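Local coordinates for protein pectate lyase (Bacillus subtilis, PDB 5AMV) that cleaves polygalacturonate by calcium-dependent elimination, giving oligosaccharides with unsaturated galacturonosyl groups at their non-reducing ends, at residues A[197-202]-A[238-243]; A[206-211]-A[302-307]; A[245-250]-A[276-281]; A[310-315]-A[336-341]. One frame throughout, in Å; residues are numbered along the deposited sequence.

Interaction 1. Residues A[197-202]-A[238-243]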
# COMPACT_ATOMS: atom_id res chain seq x y z
N ASP A 197 -4.38 7.92 7.18
CA ASP A 197 -5.53 8.77 6.86
C ASP A 197 -5.10 10.02 6.07
O ASP A 197 -4.07 10.62 6.39
CB ASP A 197 -6.29 9.12 8.14
CG ASP A 197 -7.36 10.21 7.93
OD1 ASP A 197 -8.52 9.87 7.60
OD2 ASP A 197 -7.03 11.40 8.13
N HIS A 198 -5.87 10.37 5.04
CA HIS A 198 -5.59 11.60 4.28
C HIS A 198 -4.16 11.65 3.73
O HIS A 198 -3.52 12.72 3.75
CB HIS A 198 -5.91 12.87 5.10
CG HIS A 198 -7.39 13.21 5.15
ND1 HIS A 198 -8.17 12.85 6.23
CD2 HIS A 198 -8.20 13.84 4.27
CE1 HIS A 198 -9.42 13.24 6.00
NE2 HIS A 198 -9.46 13.85 4.83
N CYS A 199 -3.68 10.50 3.24
CA CYS A 199 -2.42 10.45 2.53
C CYS A 199 -2.69 10.25 1.04
O CYS A 199 -3.79 9.86 0.65
CB CYS A 199 -1.56 9.29 3.07
SG CYS A 199 -0.92 9.58 4.71
N THR A 200 -1.70 10.58 0.21
CA THR A 200 -1.75 10.36 -1.25
C THR A 200 -0.62 9.45 -1.59
O THR A 200 0.46 9.53 -0.98
CB THR A 200 -1.65 11.71 -1.99
OG1 THR A 200 -2.85 12.46 -1.71
CG2 THR A 200 -1.56 11.48 -3.51
N PHE A 201 -0.86 8.53 -2.53
CA PHE A 201 0.15 7.55 -2.95
C PHE A 201 0.16 7.53 -4.47
O PHE A 201 -0.87 7.32 -5.08
CB PHE A 201 -0.22 6.15 -2.40
CG PHE A 201 -0.36 6.11 -0.92
CD1 PHE A 201 0.76 5.85 -0.13
CD2 PHE A 201 -1.61 6.34 -0.29
CE1 PHE A 201 0.66 5.83 1.25
CE2 PHE A 201 -1.73 6.33 1.12
CZ PHE A 201 -0.60 6.07 1.90
N ASN A 202 1.33 7.74 -5.08
CA ASN A 202 1.45 7.69 -6.53
C ASN A 202 2.87 7.30 -6.95
O ASN A 202 3.73 7.11 -6.10
CB ASN A 202 1.01 9.06 -7.17
CG ASN A 202 1.82 10.23 -6.63
OD1 ASN A 202 3.04 10.21 -6.73
ND2 ASN A 202 1.16 11.22 -6.05
N SER A 238 -8.31 5.44 5.84
CA SER A 238 -9.45 6.27 5.50
C SER A 238 -9.01 7.50 4.74
O SER A 238 -7.94 8.05 4.99
CB SER A 238 -10.23 6.69 6.77
OG SER A 238 -9.40 7.35 7.74
N TYR A 239 -9.86 7.95 3.81
CA TYR A 239 -9.65 9.23 3.09
C TYR A 239 -8.29 9.34 2.43
O TYR A 239 -7.73 10.45 2.34
CB TYR A 239 -9.92 10.41 4.05
CG TYR A 239 -11.38 10.54 4.45
CD1 TYR A 239 -12.30 11.12 3.57
CD2 TYR A 239 -11.84 10.04 5.67
CE1 TYR A 239 -13.65 11.22 3.90
CE2 TYR A 239 -13.18 10.13 6.01
CZ TYR A 239 -14.08 10.71 5.13
OH TYR A 239 -15.42 10.81 5.45
N ASN A 240 -7.76 8.21 1.93
CA ASN A 240 -6.53 8.30 1.18
C ASN A 240 -6.76 8.38 -0.30
O ASN A 240 -7.83 7.96 -0.77
CB ASN A 240 -5.60 7.13 1.50
CG ASN A 240 -5.31 7.01 2.98
OD1 ASN A 240 -4.60 7.84 3.57
ND2 ASN A 240 -5.86 5.97 3.60
N TYR A 241 -5.77 8.90 -1.04
CA TYR A 241 -5.91 9.05 -2.49
C TYR A 241 -4.79 8.26 -3.18
O TYR A 241 -3.61 8.68 -3.16
CB TYR A 241 -5.87 10.54 -2.88
CG TYR A 241 -6.06 10.86 -4.37
CD1 TYR A 241 -6.57 9.91 -5.29
CD2 TYR A 241 -5.77 12.15 -4.84
CE1 TYR A 241 -6.73 10.23 -6.62
CE2 TYR A 241 -5.95 12.47 -6.17
CZ TYR A 241 -6.45 11.51 -7.05
OH TYR A 241 -6.62 11.82 -8.37
N TYR A 242 -5.15 7.11 -3.73
CA TYR A 242 -4.20 6.28 -4.46
C TYR A 242 -4.37 6.58 -5.94
O TYR A 242 -5.50 6.51 -6.48
CB TYR A 242 -4.59 4.82 -4.24
CG TYR A 242 -4.57 4.34 -2.80
CD1 TYR A 242 -5.70 4.41 -1.98
CD2 TYR A 242 -3.41 3.76 -2.27
CE1 TYR A 242 -5.67 3.92 -0.66
CE2 TYR A 242 -3.39 3.22 -0.97
CZ TYR A 242 -4.50 3.32 -0.20
OH TYR A 242 -4.58 2.82 1.08
N HIS A 243 -3.28 6.92 -6.64
CA HIS A 243 -3.42 7.21 -8.07
C HIS A 243 -2.21 6.88 -8.91
O HIS A 243 -1.09 6.97 -8.43
CB HIS A 243 -4.00 8.60 -8.38
CG HIS A 243 -3.10 9.74 -8.03
ND1 HIS A 243 -2.23 10.29 -8.94
CD2 HIS A 243 -3.01 10.50 -6.91
CE1 HIS A 243 -1.59 11.31 -8.39
NE2 HIS A 243 -2.06 11.47 -7.16
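Asn240 reaches across with its amide oxygen to the backbone of Cys199. OD1 accepts Cys199 N at 2.8 Å, in the carbonyl plane and on a lone pair. The amide spans the break between two parallel ladder segments, where His198 and Tyr239 both take left-handed backbone angles. Beyond it the ladder resumes: Tyr241 N to Cys199 O, Phe201 N to Tyr241 O, His243 N to Phe201 O.

At the other end Ser238 OG donates to Asp197 OD1 at 2.7 Å, on the anti lone pair. His198 ND1 donates to Asp197 OD2 at 2.6 Å, from above the carboxylate plane. The His198 ring is covered on one face by Tyr239 CB, 3.5 Å from its centroid. The two rings are nearly parallel but barely overlap. Phe201 CD2 sits over a face of the Tyr242 ring, 3.7 Å from Tyr242 CE2. Asn202 CB lies over a face of the His243 ring.

Further out, Phe159 and Tyr273 carry the row of rings on to the next coils. Asn271 OD1 bonds Asn240 N, a step that fits the asparagine ladder of pectate lyase beta-helices. Trp195 NE1 bonds Ser238 OG, and Arg155 makes a salt bridge with Asp197 OD2. This is the side-chain stacking between coils of a parallel beta-helix. The buried carboxylate of Asp197 is met by a hydroxyl, an imidazole and a guanidinium, which would probably favour its charged form.

Interaction 2. Residues A[206-211]-A[302-307]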
# COMPACT_ATOMS: atom_id res chain seq x y z
N ARG A 206 7.92 8.74 -12.40
CA ARG A 206 8.42 7.50 -13.00
C ARG A 206 7.30 6.46 -13.20
O ARG A 206 7.32 5.35 -12.63
CB ARG A 206 9.60 6.94 -12.18
CG ARG A 206 10.86 7.83 -12.37
CD ARG A 206 12.14 7.21 -11.84
NE ARG A 206 12.24 7.25 -10.36
CZ ARG A 206 13.39 7.03 -9.70
NH1 ARG A 206 14.49 6.73 -10.38
NH2 ARG A 206 13.46 7.08 -8.37
N PRO A 207 6.28 6.83 -14.00
CA PRO A 207 5.21 5.86 -14.25
C PRO A 207 5.73 4.59 -14.93
O PRO A 207 6.74 4.61 -15.69
CB PRO A 207 4.23 6.63 -15.16
CG PRO A 207 5.14 7.67 -15.89
CD PRO A 207 6.18 8.05 -14.85
N ASP A 208 5.04 3.48 -14.67
CA ASP A 208 5.44 2.17 -15.16
C ASP A 208 5.49 2.03 -16.68
O ASP A 208 6.19 1.15 -17.19
CB ASP A 208 4.49 1.10 -14.63
CG ASP A 208 4.61 0.90 -13.15
OD1 ASP A 208 5.54 1.46 -12.55
OD2 ASP A 208 3.77 0.16 -12.59
N SER A 209 4.73 2.89 -17.37
CA SER A 209 4.64 2.84 -18.84
C SER A 209 6.01 2.93 -19.51
O SER A 209 6.18 2.43 -20.62
CB SER A 209 3.74 3.97 -19.35
OG SER A 209 4.25 5.23 -18.94
N THR A 210 6.97 3.55 -18.82
CA THR A 210 8.31 3.77 -19.39
C THR A 210 9.26 2.59 -19.17
O THR A 210 10.41 2.65 -19.63
CB THR A 210 8.97 5.02 -18.79
OG1 THR A 210 9.11 4.87 -17.37
CG2 THR A 210 8.12 6.30 -19.07
N SER A 211 8.81 1.55 -18.47
CA SER A 211 9.66 0.39 -18.18
C SER A 211 9.72 -0.60 -19.36
O SER A 211 8.68 -0.89 -19.99
CB SER A 211 9.19 -0.30 -16.89
OG SER A 211 9.36 0.58 -15.78
N SER A 302 -3.50 4.06 -21.80
CA SER A 302 -2.18 3.55 -22.16
C SER A 302 -1.32 3.43 -20.91
O SER A 302 -0.42 2.60 -20.83
CB SER A 302 -1.49 4.43 -23.22
OG SER A 302 -1.44 5.78 -22.80
N SER A 303 -1.59 4.27 -19.92
CA SER A 303 -0.94 4.13 -18.63
C SER A 303 -1.96 3.70 -17.58
O SER A 303 -3.07 4.26 -17.49
CB SER A 303 -0.24 5.43 -18.23
OG SER A 303 0.75 5.77 -19.19
N TYR A 304 -1.57 2.69 -16.81
CA TYR A 304 -2.35 2.14 -15.69
C TYR A 304 -3.83 1.83 -16.03
O TYR A 304 -4.73 2.31 -15.34
CB TYR A 304 -2.28 3.09 -14.49
CG TYR A 304 -0.85 3.35 -14.00
CD1 TYR A 304 -0.07 2.32 -13.51
CD2 TYR A 304 -0.29 4.65 -14.06
CE1 TYR A 304 1.22 2.56 -13.05
CE2 TYR A 304 1.00 4.90 -13.61
CZ TYR A 304 1.75 3.86 -13.10
OH TYR A 304 3.04 4.11 -12.64
N PRO A 305 -4.06 1.01 -17.06
CA PRO A 305 -5.44 0.62 -17.36
C PRO A 305 -6.03 -0.26 -16.24
O PRO A 305 -5.34 -1.11 -15.65
CB PRO A 305 -5.31 -0.19 -18.66
CG PRO A 305 -3.86 -0.77 -18.58
CD PRO A 305 -3.10 0.43 -18.02
N PHE A 306 -7.30 -0.02 -15.95
CA PHE A 306 -7.97 -0.76 -14.89
C PHE A 306 -8.07 -2.23 -15.21
O PHE A 306 -8.49 -2.59 -16.33
CB PHE A 306 -9.40 -0.21 -14.76
CG PHE A 306 -10.23 -0.89 -13.68
CD1 PHE A 306 -10.99 -2.01 -14.01
CD2 PHE A 306 -10.28 -0.38 -12.37
CE1 PHE A 306 -11.76 -2.67 -13.02
CE2 PHE A 306 -11.06 -1.02 -11.40
CZ PHE A 306 -11.78 -2.18 -11.72
N SER A 307 -7.76 -3.09 -14.22
CA SER A 307 -7.97 -4.53 -14.36
C SER A 307 -9.10 -4.99 -13.42
O SER A 307 -10.12 -5.53 -13.87
CB SER A 307 -6.65 -5.27 -14.05
OG SER A 307 -6.71 -6.65 -14.34
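Pro207 and Asp208 meet the phenol of Tyr304. Pro207 comes first. Its CA lies 3.2 Å from Tyr304 OH, and its CB is 4.0 Å from Tyr304 CE2. Its carbonyl O points back into its own segment, where Thr210 OG1 donates to it at 2.9 Å. That bond spans the short 3-10 turn at 208-210.

Asp208 gives the one hydrogen bond between the two segments. Its backbone N donates to Tyr304 OH at 2.9 Å, with an angle of 159° at the hydrogen. The phenol oxygen therefore acts as an acceptor here. It also has a weak bond with Asp203 OD2. The Asp208 side chain crosses that of Tyr304 at about a right angle. Its OD2 comes to the ring edge, 3.5 Å from Tyr304 CE1, and the carboxylate and ring planes are 60° apart. CG is anti to the carbonyl carbon (chi1 -68°), beside the same N that bonds the phenol. The carboxylate oxygens have partners elsewhere: His222 for OD1, Lys218 and Gln220 for OD2.

Ser209 lies nearest Ser303, but their side-chain touch is doubtful.

Residues 302-307 end at Ser307, which lines the glycan pocket, so the contact ties a pocket loop to its neighbour. Both segments are loops on one side of the parallel beta-helix. Residues 206-211 lie between strands 200-202 and 213-214. Residues 302-307 lead from strand 287-296 to strand 310-312. Tyr304 joins them and also packs on Val277 of strand 276-278.

Interaction 3. Residues A[245-250]-A[276-281]. With ADA (alpha-D-galactopyranuronic acid), chain B; ADA (alpha-D-galactopyranuronic acid), chain C.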
# COMPACT_ATOMS: atom_id res chain seq x y z
N HIS A 245 -0.83 4.01 -10.43
CA HIS A 245 0.01 2.97 -9.84
C HIS A 245 -0.61 1.60 -10.20
O HIS A 245 -1.82 1.53 -10.46
CB HIS A 245 0.08 3.19 -8.30
CG HIS A 245 0.90 2.15 -7.59
ND1 HIS A 245 2.25 2.29 -7.33
CD2 HIS A 245 0.56 0.92 -7.14
CE1 HIS A 245 2.70 1.20 -6.74
NE2 HIS A 245 1.70 0.35 -6.61
N ASP A 246 0.21 0.56 -10.28
CA ASP A 246 -0.29 -0.76 -10.67
C ASP A 246 -0.93 -1.51 -9.50
O ASP A 246 -2.14 -1.51 -9.38
CB ASP A 246 0.88 -1.49 -11.38
CG ASP A 246 0.49 -2.87 -11.92
OD1 ASP A 246 -0.61 -3.37 -11.69
OD2 ASP A 246 1.40 -3.48 -12.52
N LYS A 247 -0.12 -2.08 -8.59
CA LYS A 247 -0.65 -2.90 -7.47
C LYS A 247 -0.78 -2.10 -6.19
O LYS A 247 0.21 -1.77 -5.52
CB LYS A 247 0.30 -4.06 -7.26
CG LYS A 247 0.29 -5.01 -8.50
CD LYS A 247 1.25 -6.18 -8.36
CE LYS A 247 2.62 -5.90 -8.88
NZ LYS A 247 3.23 -7.21 -9.36
N SER A 248 -2.01 -1.75 -5.83
CA SER A 248 -2.18 -0.81 -4.71
C SER A 248 -1.98 -1.37 -3.31
O SER A 248 -1.17 -0.87 -2.54
CB SER A 248 -3.57 -0.21 -4.75
OG SER A 248 -3.78 0.60 -3.62
N SER A 249 -2.79 -2.38 -2.96
CA SER A 249 -2.94 -2.78 -1.58
C SER A 249 -3.11 -4.28 -1.51
O SER A 249 -4.17 -4.80 -1.87
CB SER A 249 -4.18 -2.09 -0.96
OG SER A 249 -4.04 -0.67 -0.97
N ILE A 250 -2.08 -4.98 -1.04
CA ILE A 250 -2.19 -6.44 -0.87
C ILE A 250 -2.20 -6.74 0.63
O ILE A 250 -1.24 -6.38 1.37
CB ILE A 250 -1.08 -7.28 -1.66
CG1 ILE A 250 -1.28 -8.79 -1.40
CG2 ILE A 250 0.27 -6.91 -1.26
CD1 ILE A 250 -0.70 -9.72 -2.53
N ILE A 276 -5.64 3.14 -10.93
CA ILE A 276 -5.03 2.04 -10.24
C ILE A 276 -5.39 0.78 -11.01
O ILE A 276 -6.54 0.58 -11.44
CB ILE A 276 -5.59 1.96 -8.81
CG1 ILE A 276 -5.20 3.22 -7.98
CG2 ILE A 276 -5.09 0.67 -8.07
CD1 ILE A 276 -3.64 3.39 -7.85
N VAL A 277 -4.39 -0.05 -11.29
CA VAL A 277 -4.62 -1.24 -12.12
C VAL A 277 -5.36 -2.32 -11.34
O VAL A 277 -6.34 -2.88 -11.85
CB VAL A 277 -3.30 -1.83 -12.74
CG1 VAL A 277 -3.60 -3.09 -13.50
CG2 VAL A 277 -2.64 -0.82 -13.65
N GLN A 278 -4.82 -2.69 -10.19
CA GLN A 278 -5.31 -3.88 -9.51
C GLN A 278 -5.00 -3.86 -8.02
O GLN A 278 -4.31 -2.97 -7.52
CB GLN A 278 -4.67 -5.11 -10.17
CG GLN A 278 -3.14 -5.14 -10.04
CD GLN A 278 -2.54 -6.31 -10.78
OE1 GLN A 278 -3.03 -7.44 -10.66
NE2 GLN A 278 -1.46 -6.06 -11.53
N ARG A 279 -5.55 -4.86 -7.30
CA ARG A 279 -5.32 -5.01 -5.84
C ARG A 279 -5.79 -3.81 -5.05
O ARG A 279 -4.98 -3.09 -4.46
CB ARG A 279 -3.85 -5.36 -5.50
CG ARG A 279 -3.35 -6.53 -6.34
CD ARG A 279 -1.93 -6.91 -6.00
NE ARG A 279 -1.51 -8.11 -6.70
CZ ARG A 279 -0.33 -8.72 -6.52
NH1 ARG A 279 0.57 -8.23 -5.66
NH2 ARG A 279 -0.06 -9.84 -7.19
N ALA A 280 -7.10 -3.59 -5.04
CA ALA A 280 -7.60 -2.43 -4.33
C ALA A 280 -8.75 -2.69 -3.36
O ALA A 280 -9.80 -2.05 -3.46
CB ALA A 280 -7.97 -1.31 -5.31
N PRO A 281 -8.58 -3.66 -2.41
CA PRO A 281 -7.38 -4.43 -2.11
C PRO A 281 -7.47 -5.86 -2.68
O PRO A 281 -8.57 -6.33 -3.02
CB PRO A 281 -7.43 -4.53 -0.58
CG PRO A 281 -8.88 -4.69 -0.30
CD PRO A 281 -9.63 -3.86 -1.38
C1 ADA B . -0.35 -10.74 -10.65
C2 ADA B . 0.97 -11.50 -10.46
C3 ADA B . 0.71 -13.00 -10.33
C4 ADA B . -0.24 -13.30 -9.18
C5 ADA B . -1.54 -12.53 -9.41
C6 ADA B . -2.36 -12.64 -8.14
O2 ADA B . 1.75 -11.31 -11.65
O3 ADA B . 1.94 -13.69 -10.06
O4 ADA B . 0.37 -12.82 -7.96
O5 ADA B . -1.28 -11.12 -9.63
O6B ADA B . -2.68 -11.55 -7.58
O6A ADA B . -2.67 -13.78 -7.66
C1 ADA C . -2.37 -11.83 -14.99
C2 ADA C . -2.91 -12.38 -13.67
C3 ADA C . -3.18 -11.22 -12.69
C4 ADA C . -1.91 -10.41 -12.47
C5 ADA C . -1.37 -9.96 -13.85
C6 ADA C . -0.12 -9.12 -13.76
O2 ADA C . -4.10 -13.16 -13.90
O3 ADA C . -3.74 -11.71 -11.47
O4 ADA C . -0.95 -11.21 -11.75
O5 ADA C . -1.17 -11.09 -14.74
O6B ADA C . -0.05 -8.15 -12.95
O6A ADA C . 0.81 -9.44 -14.54
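His245 and Ile276, then Lys247 and Gln278, pair in parallel register while the chain turns a corner at Asp246, and Ser248 N and Ser249 N continue the bonding to Gln278 O and Arg279 O.

Asp246 OD1 takes Gln278 NE2 at 2.8 Å. The bond is nearly straight (174°), and the amide meets the syn side of the carboxylate, slightly out of its plane. The same NE2 gives its other N-H to the galacturonate of chain C, reaching O6B at 2.9 Å. This nitrogen bridges a protein and a sugar carboxylate. Gln278 CG lies between the backbone N and the carbonyl carbon (chi1 63°), and the extended chain carries the amide past Lys247 CG to Asp246. Lys218 makes a salt bridge with Asp246 OD2 and so backs this pair.

Arg279 runs out alongside Lys247 and Ile250, its chain extended from CG to NE. Lys247 CD lies over one face of the guanidinium, 3.5 Å from Arg279 CZ. Ile250 CD1 lies over the opposite face, 3.7 Å from Arg279 NH1. The sugar comes to the guanidinium edge: Arg279 NH2 donates to O5 of the chain B galacturonate at 3.0 Å, and weakly to its O6B.

Ile250 N bonds OD1 of the calcium ligand Asp227. Arg279 is the inferred active-site residue. The packing on its two faces limits the rotation of the guanidinium and leaves its edge to the bound sugar. Lys247 NZ, 4.7 Å from Arg279 NH1, adds a nearby positive charge that would probably strengthen the pull on the acidic sugar chain.

Interaction 4. Residues A[310-315]-A[336-341]. With ADA (alpha-D-galactopyranuronic acid), chain B.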
# COMPACT_ATOMS: atom_id res chain seq x y z
N TRP A 310 -11.48 -5.35 -6.39
CA TRP A 310 -11.32 -6.26 -5.24
C TRP A 310 -10.76 -7.61 -5.65
O TRP A 310 -11.24 -8.22 -6.60
CB TRP A 310 -12.63 -6.45 -4.44
CG TRP A 310 -13.26 -5.19 -4.10
CD1 TRP A 310 -12.61 -3.99 -3.78
CD2 TRP A 310 -14.67 -4.91 -4.05
NE1 TRP A 310 -13.55 -3.00 -3.57
CE2 TRP A 310 -14.81 -3.53 -3.71
CE3 TRP A 310 -15.83 -5.69 -4.28
CZ2 TRP A 310 -16.06 -2.91 -3.58
CZ3 TRP A 310 -17.09 -5.04 -4.14
CH2 TRP A 310 -17.18 -3.67 -3.81
N GLY A 311 -9.74 -8.09 -4.94
CA GLY A 311 -9.14 -9.38 -5.31
C GLY A 311 -9.57 -10.36 -4.26
O GLY A 311 -9.20 -10.24 -3.08
N ILE A 312 -10.38 -11.34 -4.67
CA ILE A 312 -10.93 -12.33 -3.74
C ILE A 312 -9.95 -13.49 -3.63
O ILE A 312 -9.99 -14.44 -4.44
CB ILE A 312 -12.33 -12.83 -4.22
CG1 ILE A 312 -13.22 -11.66 -4.67
CG2 ILE A 312 -13.00 -13.66 -3.13
CD1 ILE A 312 -13.33 -10.48 -3.68
N GLY A 313 -9.03 -13.39 -2.67
CA GLY A 313 -7.93 -14.36 -2.47
C GLY A 313 -8.37 -15.48 -1.54
O GLY A 313 -9.47 -15.42 -0.98
N LYS A 314 -7.46 -16.44 -1.31
CA LYS A 314 -7.75 -17.59 -0.42
C LYS A 314 -8.33 -17.18 0.93
O LYS A 314 -7.74 -16.38 1.67
CB LYS A 314 -6.49 -18.39 -0.20
CG LYS A 314 -6.69 -19.55 0.80
CD LYS A 314 -5.39 -20.31 0.86
CE LYS A 314 -5.55 -21.54 1.76
NZ LYS A 314 -4.21 -22.17 1.89
N SER A 315 -9.51 -17.73 1.23
CA SER A 315 -10.19 -17.56 2.52
C SER A 315 -10.45 -16.07 2.86
O SER A 315 -10.66 -15.70 4.03
CB SER A 315 -9.36 -18.25 3.62
OG SER A 315 -10.07 -18.30 4.85
N ILE A 336 -14.27 -7.37 -9.94
CA ILE A 336 -13.40 -8.13 -9.01
C ILE A 336 -12.60 -9.18 -9.77
O ILE A 336 -12.88 -9.47 -10.97
CB ILE A 336 -14.21 -8.77 -7.84
CG1 ILE A 336 -14.96 -10.03 -8.35
CG2 ILE A 336 -15.13 -7.69 -7.22
CD1 ILE A 336 -15.81 -10.72 -7.30
N SER A 337 -11.59 -9.74 -9.10
CA SER A 337 -10.87 -10.89 -9.63
C SER A 337 -10.87 -11.96 -8.53
O SER A 337 -10.55 -11.67 -7.38
CB SER A 337 -9.44 -10.54 -10.02
OG SER A 337 -8.79 -11.65 -10.66
N VAL A 338 -11.29 -13.17 -8.90
CA VAL A 338 -11.38 -14.32 -7.98
C VAL A 338 -10.19 -15.26 -8.17
O VAL A 338 -9.87 -15.69 -9.29
CB VAL A 338 -12.71 -15.10 -8.20
CG1 VAL A 338 -12.80 -16.17 -7.12
CG2 VAL A 338 -13.93 -14.14 -8.10
N PHE A 339 -9.49 -15.53 -7.07
CA PHE A 339 -8.32 -16.43 -7.09
C PHE A 339 -8.70 -17.75 -6.40
O PHE A 339 -9.71 -17.82 -5.71
CB PHE A 339 -7.15 -15.73 -6.40
CG PHE A 339 -6.79 -14.42 -7.04
CD1 PHE A 339 -6.04 -14.40 -8.23
CD2 PHE A 339 -7.26 -13.20 -6.51
CE1 PHE A 339 -5.70 -13.19 -8.88
CE2 PHE A 339 -6.93 -11.98 -7.15
CZ PHE A 339 -6.15 -11.96 -8.34
N SER A 340 -7.88 -18.79 -6.60
CA SER A 340 -8.13 -20.09 -5.97
C SER A 340 -8.19 -19.92 -4.45
O SER A 340 -7.37 -19.20 -3.85
CB SER A 340 -7.05 -21.11 -6.39
OG SER A 340 -7.34 -22.41 -5.89
N GLY A 341 -9.19 -20.55 -3.84
CA GLY A 341 -9.42 -20.43 -2.41
C GLY A 341 -10.35 -19.26 -2.13
O GLY A 341 -10.92 -19.15 -1.05
C1 ADA B . -0.35 -10.74 -10.65
C2 ADA B . 0.97 -11.50 -10.46
C3 ADA B . 0.71 -13.00 -10.33
C4 ADA B . -0.24 -13.30 -9.18
C5 ADA B . -1.54 -12.53 -9.41
C6 ADA B . -2.36 -12.64 -8.14
O2 ADA B . 1.75 -11.31 -11.65
O3 ADA B . 1.94 -13.69 -10.06
O4 ADA B . 0.37 -12.82 -7.96
O5 ADA B . -1.28 -11.12 -9.63
O6B ADA B . -2.68 -11.55 -7.58
O6A ADA B . -2.67 -13.78 -7.66
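Ser337 O accepts Ile312 N at 2.7 Å, the shortest bond between these segments. It belongs to a parallel ladder that also has Ser337 N on Trp310 O and Phe339 N on Ile312 O. Past the strands, Ser315 N donates to Gly341 O at 3.0 Å, from above the carbonyl plane. There the Gly341 backbone comes close to Lys314 CA.

Ile336 carries the apolar face. Its CG2, anti to the carbonyl carbon, is the branch that meets Trp310, 3.6 Å from Trp310 CE3. Its CD1 meets Ile312 CG1 at 3.8 Å. Trp310 NE1 is bonded to Tyr295 OH.

Phe339 lies at the sugar-binding end. Its ring edge packs against Gly311 CA, 3.9 Å from Phe339 CE2. Phe339 CE1 is 3.3 Å from O6A of the chain B galacturonate.

These are neighbouring strands on one face of the beta-helix. Arg282 makes a cation-pi contact with Phe339 and also bonds the bound glycan. Phe339 meets the carboxylate of the sugar with ring carbons and gives it no hydrogen bond. The charge that balances the sugar carboxylates probably comes from arginines such as Arg282 and Arg279.

The four contacts lie along one right-handed parallel beta-helix, the fold of polysaccharide lyase family 1. Along the chain, interaction 2 crosses interaction 1, encloses interaction 3 and closes before interaction 4 opens. Interactions 1 and 3 are centred 13 Å apart and touch where Tyr242 packs on Ser248. Interactions 2 and 3, 12 Å apart, probably share a hydrogen bond from Ser307 N to Val277 O. Interactions 3 and 4, 14 Å apart, both reach the four-strand parallel sheet, interaction 3 through strand 247-251, and both touch the chain B galacturonate. All but interaction 2 pair strands of successive coils; interactions 3 and 4 also line the substrate site.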